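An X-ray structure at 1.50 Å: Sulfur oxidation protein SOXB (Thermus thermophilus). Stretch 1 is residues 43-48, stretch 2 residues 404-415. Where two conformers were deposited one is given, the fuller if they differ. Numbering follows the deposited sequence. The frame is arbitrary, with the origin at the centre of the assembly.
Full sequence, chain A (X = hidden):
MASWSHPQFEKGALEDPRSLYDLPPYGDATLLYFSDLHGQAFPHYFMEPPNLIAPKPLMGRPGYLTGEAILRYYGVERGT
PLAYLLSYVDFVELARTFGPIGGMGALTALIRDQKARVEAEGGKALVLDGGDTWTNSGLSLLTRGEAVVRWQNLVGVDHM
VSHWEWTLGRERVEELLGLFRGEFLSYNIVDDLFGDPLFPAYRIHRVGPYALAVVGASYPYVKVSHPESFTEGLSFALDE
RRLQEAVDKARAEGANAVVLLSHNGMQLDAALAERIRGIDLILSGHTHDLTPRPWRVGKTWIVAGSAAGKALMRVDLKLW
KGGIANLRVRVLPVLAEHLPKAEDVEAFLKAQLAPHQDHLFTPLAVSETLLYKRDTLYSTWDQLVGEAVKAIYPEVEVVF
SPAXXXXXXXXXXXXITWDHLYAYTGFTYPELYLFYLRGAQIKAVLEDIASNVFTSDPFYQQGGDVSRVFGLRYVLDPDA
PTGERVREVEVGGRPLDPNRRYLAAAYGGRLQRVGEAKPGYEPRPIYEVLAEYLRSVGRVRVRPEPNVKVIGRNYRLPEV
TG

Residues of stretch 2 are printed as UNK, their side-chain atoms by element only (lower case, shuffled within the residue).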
# COMPACT_ATOMS: atom_id res chain seq x y z
N PRO A 43 -8.73 8.67 11.59
CA PRO A 43 -9.14 7.29 11.85
C PRO A 43 -10.11 6.88 10.74
O PRO A 43 -10.95 7.67 10.30
CB PRO A 43 -9.91 7.40 13.17
CG PRO A 43 -9.28 8.58 13.86
CD PRO A 43 -8.95 9.55 12.76
N HIS A 44 -9.96 5.66 10.25
CA HIS A 44 -10.81 5.17 9.18
C HIS A 44 -10.84 3.65 9.26
O HIS A 44 -10.32 3.07 10.22
CB HIS A 44 -10.32 5.67 7.81
CG HIS A 44 -8.98 5.13 7.40
ND1 HIS A 44 -8.80 4.42 6.23
CD2 HIS A 44 -7.76 5.22 7.98
CE1 HIS A 44 -7.52 4.07 6.13
NE2 HIS A 44 -6.88 4.51 7.19
N TYR A 45 -11.41 2.99 8.26
CA TYR A 45 -11.44 1.53 8.28
C TYR A 45 -10.65 1.02 7.11
O TYR A 45 -10.63 1.65 6.06
CB TYR A 45 -12.88 1.03 8.24
CG TYR A 45 -13.69 1.56 9.39
CD1 TYR A 45 -13.69 0.92 10.63
CD2 TYR A 45 -14.41 2.75 9.26
CE1 TYR A 45 -14.42 1.43 11.70
CE2 TYR A 45 -15.14 3.27 10.32
CZ TYR A 45 -15.16 2.59 11.53
OH TYR A 45 -15.89 3.11 12.58
N PHE A 46 -9.97 -0.11 7.29
CA PHE A 46 -9.14 -0.67 6.22
C PHE A 46 -9.12 -2.19 6.35
O PHE A 46 -8.38 -2.75 7.17
CB PHE A 46 -7.72 -0.11 6.30
CG PHE A 46 -6.86 -0.42 5.10
CD1 PHE A 46 -6.78 0.47 4.03
CD2 PHE A 46 -6.12 -1.59 5.04
CE1 PHE A 46 -5.99 0.19 2.93
CE2 PHE A 46 -5.34 -1.89 3.93
CZ PHE A 46 -5.27 -0.99 2.88
N MET A 47 -9.93 -2.85 5.53
CA MET A 47 -10.02 -4.31 5.54
C MET A 47 -8.95 -4.94 4.66
O MET A 47 -8.69 -4.47 3.55
CB MET A 47 -11.40 -4.73 5.02
CG MET A 47 -11.65 -6.23 5.14
SD MET A 47 -13.25 -6.69 4.43
CE MET A 47 -12.73 -6.92 2.74
N GLU A 48 -8.38 -6.04 5.14
CA GLU A 48 -7.42 -6.79 4.34
C GLU A 48 -8.14 -7.48 3.19
O GLU A 48 -9.36 -7.67 3.22
CB GLU A 48 -6.67 -7.81 5.20
CG GLU A 48 -5.80 -7.14 6.26
CD GLU A 48 -4.70 -6.28 5.65
OE1 GLU A 48 -3.99 -6.75 4.74
OE2 GLU A 48 -4.57 -5.11 6.06
N UNK A 404 -4.62 -0.60 -7.24
CA UNK A 404 -3.68 -0.12 -6.23
C UNK A 404 -4.04 -0.74 -4.89
O UNK A 404 -5.18 -1.15 -4.65
c UNK A 404 -5.02 2.00 -5.79
c UNK A 404 -3.08 2.02 -7.43
c UNK A 404 -3.64 1.41 -6.15
N UNK A 405 -3.05 -0.80 -4.00
CA UNK A 405 -3.32 -1.38 -2.68
C UNK A 405 -3.66 -0.34 -1.62
O UNK A 405 -3.97 -0.69 -0.49
n UNK A 405 0.08 -7.13 -1.96
c UNK A 405 -0.77 -7.06 -2.98
c UNK A 405 -2.30 -3.69 -2.94
n UNK A 405 -1.39 -5.93 -3.26
n UNK A 405 -0.97 -8.13 -3.75
c UNK A 405 -2.21 -2.34 -2.22
c UNK A 405 -1.25 -4.70 -2.49
N UNK A 406 -3.66 0.94 -2.00
CA UNK A 406 -4.08 1.99 -1.06
C UNK A 406 -5.58 2.27 -1.22
O UNK A 406 -6.20 1.93 -2.23
c UNK A 406 -3.76 4.74 -3.37
c UNK A 406 -3.08 4.97 -4.59
c UNK A 406 -4.93 5.47 -3.10
n UNK A 406 -1.98 4.15 -4.60
c UNK A 406 -5.39 6.36 -4.05
c UNK A 406 -3.28 3.28 -1.24
c UNK A 406 -1.94 3.43 -3.43
c UNK A 406 -4.69 6.56 -5.26
c UNK A 406 -3.54 5.87 -5.55
c UNK A 406 -3.03 3.73 -2.65
N UNK A 407 -6.18 2.86 -0.19
CA UNK A 407 -7.61 3.10 -0.20
C UNK A 407 -8.15 3.11 1.22
O UNK A 407 -7.43 3.39 2.18
N UNK A 408 -9.44 2.81 1.35
CA UNK A 408 -10.10 2.84 2.65
C UNK A 408 -11.29 1.90 2.54
O UNK A 408 -11.55 1.34 1.47
c UNK A 408 -10.46 4.29 3.01
c UNK A 408 -11.60 4.80 2.14
o UNK A 408 -10.84 4.39 4.39
N UNK A 409 -12.01 1.71 3.64
CA UNK A 409 -13.15 0.81 3.63
C UNK A 409 -14.36 1.54 4.21
O UNK A 409 -14.28 2.10 5.29
c UNK A 409 -13.98 -1.45 4.40
o UNK A 409 -11.64 -1.09 3.97
c UNK A 409 -12.83 -0.46 4.46
N UNK A 410 -15.48 1.51 3.49
CA UNK A 410 -16.72 2.16 3.95
C UNK A 410 -17.65 1.11 4.54
O UNK A 410 -17.96 0.11 3.90
c UNK A 410 -17.43 2.88 2.79
c UNK A 410 -18.61 3.71 3.29
c UNK A 410 -16.43 3.75 2.03
c UNK A 410 -15.81 4.79 2.89
N UNK A 411 -18.11 1.34 5.77
CA UNK A 411 -18.98 0.37 6.43
C UNK A 411 -20.42 0.53 5.99
O UNK A 411 -20.82 1.60 5.52
c UNK A 411 -18.91 0.57 7.95
c UNK A 411 -16.99 -0.98 8.28
c UNK A 411 -17.55 0.39 8.63
c UNK A 411 -17.73 0.54 10.16
N UNK A 412 -21.23 -0.50 6.20
CA UNK A 412 -22.65 -0.36 5.86
C UNK A 412 -23.26 0.79 6.65
O UNK A 412 -23.01 0.93 7.85
c UNK A 412 -23.25 -1.69 6.33
c UNK A 412 -22.11 -2.66 6.29
c UNK A 412 -20.91 -1.86 6.68
N UNK A 413 -24.04 1.63 5.97
CA UNK A 413 -24.68 2.77 6.59
C UNK A 413 -23.80 4.00 6.73
O UNK A 413 -24.27 5.05 7.17
N UNK A 414 -22.54 3.88 6.33
CA UNK A 414 -21.60 4.98 6.44
C UNK A 414 -21.66 5.93 5.24
O UNK A 414 -21.86 5.50 4.11
c UNK A 414 -20.16 4.47 6.65
o UNK A 414 -17.41 3.89 6.94
c UNK A 414 -17.72 5.07 7.09
c UNK A 414 -19.13 5.57 6.81
n UNK A 414 -16.84 5.99 7.48
N UNK A 415 -21.52 7.22 5.51
CA UNK A 415 -21.53 8.21 4.44
C UNK A 415 -20.18 8.27 3.75
O UNK A 415 -19.13 8.24 4.41
c UNK A 415 -21.90 9.59 5.01
O HOH W 1 -12.97 4.29 6.14

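Position 404 carries three carbons, one bonded to the other two, a fork directly at CB; it lies beyond reach of stretch 1. This is Val-404. At 405 three carbons lead to a nitrogen and then to a carbon bearing two more nitrogens, a guanidinium; the extended chain leads away, and only its backbone O meets stretch 1, 3.6 Å from CZ of Phe-46. This is Arg-405, its nitrogens bonded elsewhere in the structure.

Position 406 has one carbon followed by fused five- and six-membered rings of eight carbons and one nitrogen, pointing away from stretch 1: Trp-406. Position 407 has no side-chain atoms, so it is Gly-407. Its phi/psi of 152/-155 would jam a CB against the preceding carbonyl O, which by itself calls for glycine. Its own O sits at the edge of the Phe-46 ring, 3.5 Å from CD1 of Phe-46.

Position 408 shows a CB bearing one oxygen and one carbon. The oxygen lies 2.7 Å from ND1 of His-44, near the imidazole plane, as a hydrogen bond requires. This is Thr-408. Position 409 has the same branching, but its CB points toward stretch 1, and its oxygen accepts a hydrogen bond from N of Met-47 at 2.9 Å and a nearly straight 168°. It is Thr-409, with chi1 at -56° (m).

Four carbons at 410 fork at the first, one arm two carbons long; they point away and make no contact: Ile-410. At 411 four carbons fork at the second, and one terminal methyl lies over the face of the Tyr-45 ring. This is Leu-411, whose CD1 is 3.6 Å from CZ of Tyr-45 and 15° off the ring normal, a CH-pi contact.

Three carbons at 412 close a ring onto the backbone N: Pro-412. Position 413 has none, and its phi of 83° favours glycine: Gly-413. At 414 three carbons end in one oxygen and one nitrogen, an amide: Gln-414. Its OE1 accepts from N of Leu-411 at 2.9 Å, while its N donates to O of Leu-411 at 3.0 Å, bracing the type II turn. The single carbon at 415 is Ala-415, out of reach.

The contact buries 429 Å² between two loops. N of Thr-409 donates to O of Tyr-45 at 2.8 Å, and the Thr-409 hydroxyl takes up the next amide but one, at Met-47. One water accepts from N of Tyr-45 (2.9 Å) and donates to O of Thr-409 (2.7 Å), bridging the backbones; Leu-411 adds apolar packing on Tyr-45.

Stretch 2, residues 404-415: VRWGTTILPGQA
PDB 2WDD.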